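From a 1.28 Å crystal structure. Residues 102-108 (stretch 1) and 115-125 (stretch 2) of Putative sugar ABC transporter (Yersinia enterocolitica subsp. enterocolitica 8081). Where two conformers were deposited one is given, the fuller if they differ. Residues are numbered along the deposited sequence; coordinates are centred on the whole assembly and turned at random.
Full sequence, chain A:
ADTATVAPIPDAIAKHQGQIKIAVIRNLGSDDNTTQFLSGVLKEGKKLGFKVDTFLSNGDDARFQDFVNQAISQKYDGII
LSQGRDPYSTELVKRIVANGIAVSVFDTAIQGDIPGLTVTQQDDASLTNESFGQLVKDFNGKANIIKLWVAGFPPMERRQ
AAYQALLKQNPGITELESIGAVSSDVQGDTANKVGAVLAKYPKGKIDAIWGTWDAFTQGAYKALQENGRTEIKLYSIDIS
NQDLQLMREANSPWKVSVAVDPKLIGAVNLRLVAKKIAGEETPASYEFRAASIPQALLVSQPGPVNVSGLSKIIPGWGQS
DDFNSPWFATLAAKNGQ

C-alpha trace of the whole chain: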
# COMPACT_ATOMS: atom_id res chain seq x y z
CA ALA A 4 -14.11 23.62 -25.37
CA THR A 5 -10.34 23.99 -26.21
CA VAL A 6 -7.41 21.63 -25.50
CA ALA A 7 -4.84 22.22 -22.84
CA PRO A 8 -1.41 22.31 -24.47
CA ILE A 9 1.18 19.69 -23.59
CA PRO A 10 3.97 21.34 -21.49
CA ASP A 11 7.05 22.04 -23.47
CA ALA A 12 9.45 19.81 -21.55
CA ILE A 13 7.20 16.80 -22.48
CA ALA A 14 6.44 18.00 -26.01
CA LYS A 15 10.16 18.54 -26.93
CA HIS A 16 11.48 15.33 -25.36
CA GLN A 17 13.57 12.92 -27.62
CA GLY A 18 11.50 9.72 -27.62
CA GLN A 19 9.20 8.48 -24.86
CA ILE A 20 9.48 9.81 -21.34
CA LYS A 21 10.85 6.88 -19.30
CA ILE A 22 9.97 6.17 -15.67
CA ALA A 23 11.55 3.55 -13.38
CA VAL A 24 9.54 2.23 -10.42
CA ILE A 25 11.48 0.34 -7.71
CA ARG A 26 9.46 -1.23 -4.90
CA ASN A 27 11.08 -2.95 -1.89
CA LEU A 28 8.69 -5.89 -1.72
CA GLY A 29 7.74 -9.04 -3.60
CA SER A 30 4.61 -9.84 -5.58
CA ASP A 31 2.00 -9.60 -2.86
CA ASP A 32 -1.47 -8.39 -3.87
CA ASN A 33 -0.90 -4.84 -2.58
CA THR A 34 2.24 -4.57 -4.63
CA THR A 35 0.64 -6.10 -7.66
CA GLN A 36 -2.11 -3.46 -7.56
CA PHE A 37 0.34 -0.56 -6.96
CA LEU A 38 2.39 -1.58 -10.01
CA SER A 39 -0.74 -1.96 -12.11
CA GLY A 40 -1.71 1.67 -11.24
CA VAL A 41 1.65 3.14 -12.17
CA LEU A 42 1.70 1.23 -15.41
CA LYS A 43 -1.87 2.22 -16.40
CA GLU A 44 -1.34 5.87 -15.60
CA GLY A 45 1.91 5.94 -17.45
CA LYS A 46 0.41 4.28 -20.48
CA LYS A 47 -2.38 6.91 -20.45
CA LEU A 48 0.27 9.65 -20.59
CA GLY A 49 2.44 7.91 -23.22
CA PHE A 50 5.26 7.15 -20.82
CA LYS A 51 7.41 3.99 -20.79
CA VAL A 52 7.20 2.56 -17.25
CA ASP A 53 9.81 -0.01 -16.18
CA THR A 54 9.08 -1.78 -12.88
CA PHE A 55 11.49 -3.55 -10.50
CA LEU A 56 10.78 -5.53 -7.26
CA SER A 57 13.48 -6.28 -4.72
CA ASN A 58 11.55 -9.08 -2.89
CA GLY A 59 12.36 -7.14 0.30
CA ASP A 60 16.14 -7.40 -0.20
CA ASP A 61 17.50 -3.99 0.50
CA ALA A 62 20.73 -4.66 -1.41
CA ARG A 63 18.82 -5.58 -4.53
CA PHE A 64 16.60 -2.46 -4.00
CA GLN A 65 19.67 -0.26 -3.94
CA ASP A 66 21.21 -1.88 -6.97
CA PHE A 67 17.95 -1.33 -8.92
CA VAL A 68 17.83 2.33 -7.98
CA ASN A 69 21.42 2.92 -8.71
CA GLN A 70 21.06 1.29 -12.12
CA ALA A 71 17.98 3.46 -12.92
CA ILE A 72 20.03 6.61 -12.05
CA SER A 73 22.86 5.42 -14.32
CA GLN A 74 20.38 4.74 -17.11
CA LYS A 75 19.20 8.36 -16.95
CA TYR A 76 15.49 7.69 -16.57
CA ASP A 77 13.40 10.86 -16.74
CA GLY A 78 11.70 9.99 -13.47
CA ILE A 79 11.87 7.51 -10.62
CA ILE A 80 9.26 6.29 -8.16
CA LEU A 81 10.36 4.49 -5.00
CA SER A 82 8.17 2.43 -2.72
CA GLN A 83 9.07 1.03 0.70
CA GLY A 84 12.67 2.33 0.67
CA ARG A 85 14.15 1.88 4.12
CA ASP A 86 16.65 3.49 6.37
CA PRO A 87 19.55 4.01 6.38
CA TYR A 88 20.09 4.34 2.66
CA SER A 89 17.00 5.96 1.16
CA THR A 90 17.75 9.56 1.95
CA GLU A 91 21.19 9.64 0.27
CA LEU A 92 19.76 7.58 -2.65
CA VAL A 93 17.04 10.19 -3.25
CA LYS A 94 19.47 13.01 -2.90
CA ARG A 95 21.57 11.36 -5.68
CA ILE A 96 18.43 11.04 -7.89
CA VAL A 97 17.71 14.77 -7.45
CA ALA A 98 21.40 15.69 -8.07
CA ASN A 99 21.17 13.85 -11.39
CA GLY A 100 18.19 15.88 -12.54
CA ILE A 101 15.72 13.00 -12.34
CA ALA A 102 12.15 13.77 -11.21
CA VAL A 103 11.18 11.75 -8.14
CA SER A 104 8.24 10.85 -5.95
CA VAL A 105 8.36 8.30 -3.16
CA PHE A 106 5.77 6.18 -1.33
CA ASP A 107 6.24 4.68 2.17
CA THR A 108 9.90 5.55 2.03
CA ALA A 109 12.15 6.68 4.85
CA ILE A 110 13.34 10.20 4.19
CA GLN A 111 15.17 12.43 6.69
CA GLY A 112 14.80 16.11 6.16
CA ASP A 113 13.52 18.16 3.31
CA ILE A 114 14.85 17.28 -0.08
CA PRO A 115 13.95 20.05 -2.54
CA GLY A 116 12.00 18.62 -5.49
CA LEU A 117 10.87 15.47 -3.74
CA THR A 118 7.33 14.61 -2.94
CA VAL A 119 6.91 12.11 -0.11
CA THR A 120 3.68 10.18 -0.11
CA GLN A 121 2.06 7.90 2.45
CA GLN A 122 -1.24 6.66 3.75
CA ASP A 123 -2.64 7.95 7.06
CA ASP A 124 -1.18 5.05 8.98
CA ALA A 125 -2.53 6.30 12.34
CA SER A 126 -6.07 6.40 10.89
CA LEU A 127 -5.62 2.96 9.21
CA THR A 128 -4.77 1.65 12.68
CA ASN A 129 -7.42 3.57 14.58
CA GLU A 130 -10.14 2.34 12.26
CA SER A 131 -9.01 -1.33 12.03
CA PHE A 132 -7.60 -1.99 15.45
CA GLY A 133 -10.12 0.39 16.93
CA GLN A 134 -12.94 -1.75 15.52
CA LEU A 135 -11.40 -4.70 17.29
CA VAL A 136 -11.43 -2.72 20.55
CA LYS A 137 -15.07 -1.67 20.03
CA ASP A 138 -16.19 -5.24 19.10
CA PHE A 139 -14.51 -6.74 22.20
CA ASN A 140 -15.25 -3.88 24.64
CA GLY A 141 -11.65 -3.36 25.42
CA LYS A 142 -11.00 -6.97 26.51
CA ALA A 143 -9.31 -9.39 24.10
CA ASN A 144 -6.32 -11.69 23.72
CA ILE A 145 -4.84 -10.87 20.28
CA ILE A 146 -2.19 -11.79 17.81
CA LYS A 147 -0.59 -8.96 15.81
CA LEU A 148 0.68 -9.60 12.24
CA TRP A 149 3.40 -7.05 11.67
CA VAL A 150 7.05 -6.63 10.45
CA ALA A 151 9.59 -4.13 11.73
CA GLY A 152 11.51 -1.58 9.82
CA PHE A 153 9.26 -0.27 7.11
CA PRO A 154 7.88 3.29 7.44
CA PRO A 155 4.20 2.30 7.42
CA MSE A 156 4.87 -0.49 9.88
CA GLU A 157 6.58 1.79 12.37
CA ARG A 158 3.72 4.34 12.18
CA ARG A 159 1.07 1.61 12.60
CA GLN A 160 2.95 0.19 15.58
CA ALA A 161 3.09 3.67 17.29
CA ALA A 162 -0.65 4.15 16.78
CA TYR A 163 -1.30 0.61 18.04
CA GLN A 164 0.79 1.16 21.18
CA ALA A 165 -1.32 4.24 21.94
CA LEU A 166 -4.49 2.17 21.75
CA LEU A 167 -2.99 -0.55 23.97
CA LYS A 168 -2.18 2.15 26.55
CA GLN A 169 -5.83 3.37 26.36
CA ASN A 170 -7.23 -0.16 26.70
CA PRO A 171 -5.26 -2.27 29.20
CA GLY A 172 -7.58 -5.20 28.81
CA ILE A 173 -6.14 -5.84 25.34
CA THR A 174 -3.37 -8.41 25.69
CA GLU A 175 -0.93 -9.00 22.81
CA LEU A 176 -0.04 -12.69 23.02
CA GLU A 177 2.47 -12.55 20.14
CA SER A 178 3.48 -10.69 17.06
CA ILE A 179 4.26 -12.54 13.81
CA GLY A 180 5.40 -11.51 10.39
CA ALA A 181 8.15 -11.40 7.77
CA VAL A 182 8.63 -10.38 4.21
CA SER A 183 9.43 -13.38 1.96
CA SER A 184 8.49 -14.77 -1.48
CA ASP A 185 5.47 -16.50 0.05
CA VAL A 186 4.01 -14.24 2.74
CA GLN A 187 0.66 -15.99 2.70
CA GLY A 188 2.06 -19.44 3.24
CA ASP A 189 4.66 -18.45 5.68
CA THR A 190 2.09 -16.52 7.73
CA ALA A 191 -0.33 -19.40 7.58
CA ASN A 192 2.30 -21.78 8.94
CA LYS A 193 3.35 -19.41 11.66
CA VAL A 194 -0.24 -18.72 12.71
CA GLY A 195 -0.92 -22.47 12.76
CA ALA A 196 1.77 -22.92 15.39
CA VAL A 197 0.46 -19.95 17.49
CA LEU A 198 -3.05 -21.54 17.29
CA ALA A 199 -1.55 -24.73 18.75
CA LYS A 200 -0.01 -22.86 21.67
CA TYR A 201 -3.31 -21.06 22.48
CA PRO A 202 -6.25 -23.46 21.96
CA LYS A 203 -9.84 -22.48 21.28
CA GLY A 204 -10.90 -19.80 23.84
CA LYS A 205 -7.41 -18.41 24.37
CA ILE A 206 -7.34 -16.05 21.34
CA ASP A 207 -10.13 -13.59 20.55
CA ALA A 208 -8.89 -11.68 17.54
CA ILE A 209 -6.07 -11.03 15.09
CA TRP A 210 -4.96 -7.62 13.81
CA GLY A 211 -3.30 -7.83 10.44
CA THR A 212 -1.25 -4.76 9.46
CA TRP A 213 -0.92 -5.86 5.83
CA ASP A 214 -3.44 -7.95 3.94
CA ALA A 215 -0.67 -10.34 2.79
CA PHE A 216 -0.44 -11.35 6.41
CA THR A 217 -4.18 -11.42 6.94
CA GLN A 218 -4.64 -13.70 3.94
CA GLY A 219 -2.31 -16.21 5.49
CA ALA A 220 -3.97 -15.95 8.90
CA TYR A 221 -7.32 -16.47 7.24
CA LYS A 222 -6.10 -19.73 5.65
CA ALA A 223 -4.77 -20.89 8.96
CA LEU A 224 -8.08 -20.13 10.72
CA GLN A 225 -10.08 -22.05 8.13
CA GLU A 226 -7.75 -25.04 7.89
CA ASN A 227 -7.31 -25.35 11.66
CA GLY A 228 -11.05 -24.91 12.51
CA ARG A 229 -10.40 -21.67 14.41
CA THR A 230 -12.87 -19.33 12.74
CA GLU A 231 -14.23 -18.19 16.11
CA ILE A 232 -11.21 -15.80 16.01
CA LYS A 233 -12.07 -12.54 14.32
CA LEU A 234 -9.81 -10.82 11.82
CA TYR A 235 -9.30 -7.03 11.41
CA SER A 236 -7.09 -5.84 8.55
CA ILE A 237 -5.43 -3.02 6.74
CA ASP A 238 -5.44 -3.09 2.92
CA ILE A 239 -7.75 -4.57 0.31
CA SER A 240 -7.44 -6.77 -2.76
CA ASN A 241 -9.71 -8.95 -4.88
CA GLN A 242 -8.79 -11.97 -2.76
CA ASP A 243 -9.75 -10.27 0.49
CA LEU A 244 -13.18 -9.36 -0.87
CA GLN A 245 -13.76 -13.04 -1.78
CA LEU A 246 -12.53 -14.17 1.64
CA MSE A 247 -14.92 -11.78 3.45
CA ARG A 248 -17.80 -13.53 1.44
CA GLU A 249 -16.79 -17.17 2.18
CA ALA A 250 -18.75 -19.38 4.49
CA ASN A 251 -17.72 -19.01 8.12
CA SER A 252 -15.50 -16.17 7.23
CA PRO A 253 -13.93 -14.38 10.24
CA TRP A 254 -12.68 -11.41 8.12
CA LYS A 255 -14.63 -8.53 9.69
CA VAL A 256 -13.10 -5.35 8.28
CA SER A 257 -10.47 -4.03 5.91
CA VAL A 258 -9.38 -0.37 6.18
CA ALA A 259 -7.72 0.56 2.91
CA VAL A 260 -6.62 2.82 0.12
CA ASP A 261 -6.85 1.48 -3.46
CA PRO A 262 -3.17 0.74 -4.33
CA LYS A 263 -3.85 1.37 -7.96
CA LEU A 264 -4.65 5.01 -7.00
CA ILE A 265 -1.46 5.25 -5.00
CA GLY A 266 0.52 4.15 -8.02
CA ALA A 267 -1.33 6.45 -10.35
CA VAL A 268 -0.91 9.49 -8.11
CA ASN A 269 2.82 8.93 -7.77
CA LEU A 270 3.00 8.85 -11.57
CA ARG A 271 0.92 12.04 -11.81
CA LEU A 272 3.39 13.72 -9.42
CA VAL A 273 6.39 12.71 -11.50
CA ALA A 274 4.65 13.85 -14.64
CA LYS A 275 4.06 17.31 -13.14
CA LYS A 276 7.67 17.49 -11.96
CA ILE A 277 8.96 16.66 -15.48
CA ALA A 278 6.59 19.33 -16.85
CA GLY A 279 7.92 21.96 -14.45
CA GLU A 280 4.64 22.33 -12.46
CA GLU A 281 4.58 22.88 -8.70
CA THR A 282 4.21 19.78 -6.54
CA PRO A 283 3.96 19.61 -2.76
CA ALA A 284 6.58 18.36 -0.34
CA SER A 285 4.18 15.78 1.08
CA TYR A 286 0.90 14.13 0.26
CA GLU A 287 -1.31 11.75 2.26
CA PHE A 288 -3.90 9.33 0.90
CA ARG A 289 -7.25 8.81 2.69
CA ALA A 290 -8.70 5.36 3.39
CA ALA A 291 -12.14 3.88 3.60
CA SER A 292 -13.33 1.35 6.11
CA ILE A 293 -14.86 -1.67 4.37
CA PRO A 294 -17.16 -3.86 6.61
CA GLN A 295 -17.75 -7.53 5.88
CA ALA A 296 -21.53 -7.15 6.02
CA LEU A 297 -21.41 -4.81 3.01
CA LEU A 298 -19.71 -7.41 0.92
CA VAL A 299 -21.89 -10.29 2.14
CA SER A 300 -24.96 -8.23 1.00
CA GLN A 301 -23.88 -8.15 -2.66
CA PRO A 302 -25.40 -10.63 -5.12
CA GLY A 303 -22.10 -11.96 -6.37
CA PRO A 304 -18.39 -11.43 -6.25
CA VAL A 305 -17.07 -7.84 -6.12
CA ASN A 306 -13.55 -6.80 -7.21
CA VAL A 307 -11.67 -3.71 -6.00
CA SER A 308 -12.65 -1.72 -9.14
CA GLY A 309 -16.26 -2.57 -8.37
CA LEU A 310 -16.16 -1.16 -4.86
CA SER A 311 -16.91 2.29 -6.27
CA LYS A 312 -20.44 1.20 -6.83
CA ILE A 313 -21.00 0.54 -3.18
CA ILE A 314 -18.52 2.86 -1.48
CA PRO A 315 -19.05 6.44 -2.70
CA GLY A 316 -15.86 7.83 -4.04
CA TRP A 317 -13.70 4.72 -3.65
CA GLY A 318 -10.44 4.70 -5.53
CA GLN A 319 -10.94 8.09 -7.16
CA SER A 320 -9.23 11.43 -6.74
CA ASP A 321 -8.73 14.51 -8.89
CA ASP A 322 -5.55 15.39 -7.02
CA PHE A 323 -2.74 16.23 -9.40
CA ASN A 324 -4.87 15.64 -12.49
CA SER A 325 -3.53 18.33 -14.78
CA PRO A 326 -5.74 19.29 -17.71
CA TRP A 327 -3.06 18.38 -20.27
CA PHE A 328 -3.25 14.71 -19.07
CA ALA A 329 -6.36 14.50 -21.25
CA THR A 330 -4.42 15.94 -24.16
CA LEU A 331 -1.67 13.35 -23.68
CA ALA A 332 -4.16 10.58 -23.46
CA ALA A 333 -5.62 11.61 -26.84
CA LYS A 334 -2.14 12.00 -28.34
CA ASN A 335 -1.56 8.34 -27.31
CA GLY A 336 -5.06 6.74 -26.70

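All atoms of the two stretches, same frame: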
# COMPACT_ATOMS: atom_id res chain seq x y z
N ALA A 102 13.38 13.49 -12.00
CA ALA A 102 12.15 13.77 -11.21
C ALA A 102 11.84 12.57 -10.32
O ALA A 102 11.99 11.40 -10.74
CB ALA A 102 10.97 14.01 -12.15
N VAL A 103 11.34 12.84 -9.05
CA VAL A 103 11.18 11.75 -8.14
C VAL A 103 10.00 11.97 -7.20
O VAL A 103 9.86 13.08 -6.63
CB VAL A 103 12.48 11.41 -7.39
CG1 VAL A 103 13.10 12.66 -6.74
CG2 VAL A 103 12.34 10.25 -6.42
N SER A 104 9.22 10.91 -7.00
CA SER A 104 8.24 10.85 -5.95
C SER A 104 8.46 9.51 -5.22
O SER A 104 8.83 8.51 -5.86
CB SER A 104 6.81 10.93 -6.50
OG SER A 104 5.83 10.98 -5.52
N VAL A 105 8.19 9.46 -3.90
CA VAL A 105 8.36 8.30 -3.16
C VAL A 105 7.10 7.99 -2.36
O VAL A 105 6.32 8.87 -2.03
CB VAL A 105 9.60 8.26 -2.28
CG1 VAL A 105 10.88 8.51 -3.13
CG2 VAL A 105 9.52 9.24 -1.12
N PHE A 106 6.91 6.69 -2.09
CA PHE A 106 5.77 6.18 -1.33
C PHE A 106 6.28 5.29 -0.20
O PHE A 106 7.12 4.41 -0.45
CB PHE A 106 4.82 5.42 -2.20
CG PHE A 106 3.67 4.79 -1.45
CD1 PHE A 106 2.71 5.58 -0.78
CD2 PHE A 106 3.57 3.47 -1.33
CE1 PHE A 106 1.74 4.97 -0.02
CE2 PHE A 106 2.57 2.88 -0.58
CZ PHE A 106 1.68 3.61 0.15
N ASP A 107 5.85 5.51 1.03
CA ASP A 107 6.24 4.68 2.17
C ASP A 107 7.73 4.49 2.27
O ASP A 107 8.18 3.38 2.64
CB ASP A 107 5.53 3.30 2.06
CG ASP A 107 4.15 3.30 2.66
OD1 ASP A 107 3.70 4.31 3.26
OD2 ASP A 107 3.51 2.17 2.53
N THR A 108 8.44 5.57 2.06
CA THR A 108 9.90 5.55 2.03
C THR A 108 10.47 6.42 3.13
O THR A 108 9.93 7.48 3.42
CB THR A 108 10.40 5.94 0.61
OG1 THR A 108 9.97 4.92 -0.30
CG2 THR A 108 11.89 6.11 0.49
N PRO A 115 14.72 19.20 -1.61
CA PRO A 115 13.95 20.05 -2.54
C PRO A 115 13.67 19.27 -3.86
O PRO A 115 14.53 18.64 -4.39
CB PRO A 115 14.86 21.25 -2.78
CG PRO A 115 15.78 21.28 -1.55
CD PRO A 115 15.93 19.85 -1.07
N GLY A 116 12.42 19.36 -4.35
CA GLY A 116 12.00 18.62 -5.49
C GLY A 116 11.36 17.31 -5.30
O GLY A 116 10.67 16.81 -6.23
N LEU A 117 11.49 16.76 -4.09
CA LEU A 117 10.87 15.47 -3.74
C LEU A 117 9.43 15.70 -3.28
O LEU A 117 9.18 16.64 -2.53
CB LEU A 117 11.71 14.84 -2.62
CG LEU A 117 11.17 13.50 -2.15
CD1 LEU A 117 11.17 12.43 -3.23
CD2 LEU A 117 11.96 13.06 -0.95
N THR A 118 8.54 14.81 -3.70
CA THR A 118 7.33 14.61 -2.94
C THR A 118 7.40 13.30 -2.19
O THR A 118 7.65 12.25 -2.82
CB THR A 118 6.05 14.65 -3.82
OG1 THR A 118 6.00 15.83 -4.59
CG2 THR A 118 4.78 14.47 -3.01
N VAL A 119 7.05 13.29 -0.88
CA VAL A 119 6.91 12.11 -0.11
C VAL A 119 5.45 11.80 0.07
O VAL A 119 4.66 12.68 0.44
CB VAL A 119 7.65 12.16 1.23
CG1 VAL A 119 9.15 12.42 1.05
CG2 VAL A 119 7.05 13.17 2.16
N THR A 120 5.04 10.57 -0.22
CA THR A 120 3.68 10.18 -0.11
C THR A 120 3.52 9.02 0.84
O THR A 120 4.43 8.21 1.01
CB THR A 120 3.01 9.89 -1.46
OG1 THR A 120 3.41 8.63 -2.00
CG2 THR A 120 3.25 10.97 -2.55
N GLN A 121 2.34 8.94 1.49
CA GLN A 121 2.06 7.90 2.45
C GLN A 121 0.57 7.82 2.67
O GLN A 121 -0.15 8.74 2.31
CB GLN A 121 2.79 8.11 3.76
CG GLN A 121 2.62 9.51 4.35
CD GLN A 121 3.49 10.65 3.73
OE1 GLN A 121 4.59 10.38 3.26
NE2 GLN A 121 2.93 11.83 3.57
N GLN A 122 0.11 6.73 3.26
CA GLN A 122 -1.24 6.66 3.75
C GLN A 122 -1.27 7.27 5.13
O GLN A 122 -0.26 7.54 5.74
CB GLN A 122 -1.74 5.19 3.75
CG GLN A 122 -1.71 4.53 2.36
CD GLN A 122 -1.72 3.04 2.35
OE1 GLN A 122 -2.70 2.41 1.82
NE2 GLN A 122 -0.73 2.45 2.92
N ASP A 123 -2.48 7.48 5.66
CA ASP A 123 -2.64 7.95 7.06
C ASP A 123 -2.60 6.74 7.93
O ASP A 123 -3.62 6.15 8.29
CB ASP A 123 -4.00 8.71 7.17
CG ASP A 123 -4.20 9.30 8.55
OD1 ASP A 123 -3.44 8.97 9.50
OD2 ASP A 123 -5.13 10.12 8.67
N ASP A 124 -1.38 6.31 8.24
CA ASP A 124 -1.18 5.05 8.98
C ASP A 124 -1.83 5.08 10.35
O ASP A 124 -2.30 4.03 10.81
CB ASP A 124 0.32 4.74 9.01
CG ASP A 124 0.83 4.33 7.67
OD1 ASP A 124 0.26 3.40 7.07
OD2 ASP A 124 1.79 5.00 7.20
N ALA A 125 -1.82 6.22 11.02
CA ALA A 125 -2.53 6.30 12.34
C ALA A 125 -4.02 6.05 12.17
O ALA A 125 -4.58 5.31 12.94
CB ALA A 125 -2.28 7.68 12.99
O HOH W 1 11.86 15.80 -8.48
O HOH W 2 1.26 4.26 4.19
O HOH W 3 7.32 8.23 1.46

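Two neighbouring parallel β-strands meet here through a short ladder of backbone hydrogen bonds, sealed by apolar side chains on the Val105 side and extended by ordered water where the strands run out. The strand axes approach to 4.8 Å at an angle of 22°, and about 500 Å² of surface, summed over both sides, is buried between the stretches.

The ladder follows the staggered rule of parallel pairing, in which one residue sends both its N and its O to two different partners across the gap. Val105 N donates to Thr118 O at 3.0 Å, and Thr120 N donates to Val105 O at 2.8 Å. The next rung is Asp107 N to Thr120 O at 3.1 Å. Between these rungs the Phe106 CA sits 3.4 Å from Thr120 O, a CA-H...O contact that adds to the close packing of the backbones. Thr120 suits its place because its hydroxyl turns back to the ladder: with chi1 in the p well, OG1 donates to Val105 O at 2.9 Å, so that one carbonyl accepts from both the backbone and the side chain of the same residue. At the other end Val103 O lies 3.6 Å from Thr118 N and is buried without a partner in the model.

Side chains alternate between the two faces of the sheet. On one, Val105 packs against Val119, CG2 to CG1 at 3.9 Å, while Leu117 adds its CD1 at 3.9 Å from Val105 CG1 and 4.0 Å from Val103 CG1. The Leu117 CA-to-CB bond points sideways, yet its t,p rotamer brings the end of the chain nearer, letting one methyl touch both valines. Branched valines fit extended backbone and fill the space beside it without long, flexible chains.

The face with Ser104, Phe106, Thr118 and Thr120 mixes polar and aromatic groups. Small Ser104 fits beside its threonine neighbours, its OG 3.9 Å from Thr120 CG2. Phe106, chi1 t, lays its ring along the second strand: Thr120 OG1 lies at the ring edge, 3.4 Å from CD1, and Gln122 NE2 lies at the edge too, 3.9 Å from CZ.

Water continues the join at both ends. Water 1 accepts from Val103 N at 3.1 Å and donates to Gly116 O at 2.7 Å, spanning a gap that direct pairing does not close. Gly116 has phi/psi of 93/-14, where a CB would jam against the preceding carbonyl O, so the backbone itself calls for glycine. Water 3 accepts from Thr108 N and donates to Thr120 O, both at 2.9 Å. The Asp107 CA-to-CB bond points away from the second stretch, but its carboxylate comes nearer, and OD1 lies 2.6 Å from water 2, which also accepts from Gln122 N at 2.9 Å and Gln122 NE2 at 3.0 Å. Asp107 OD1 and Asp124 OD2 stand 4.4 Å apart, like charges with that water within reach of both.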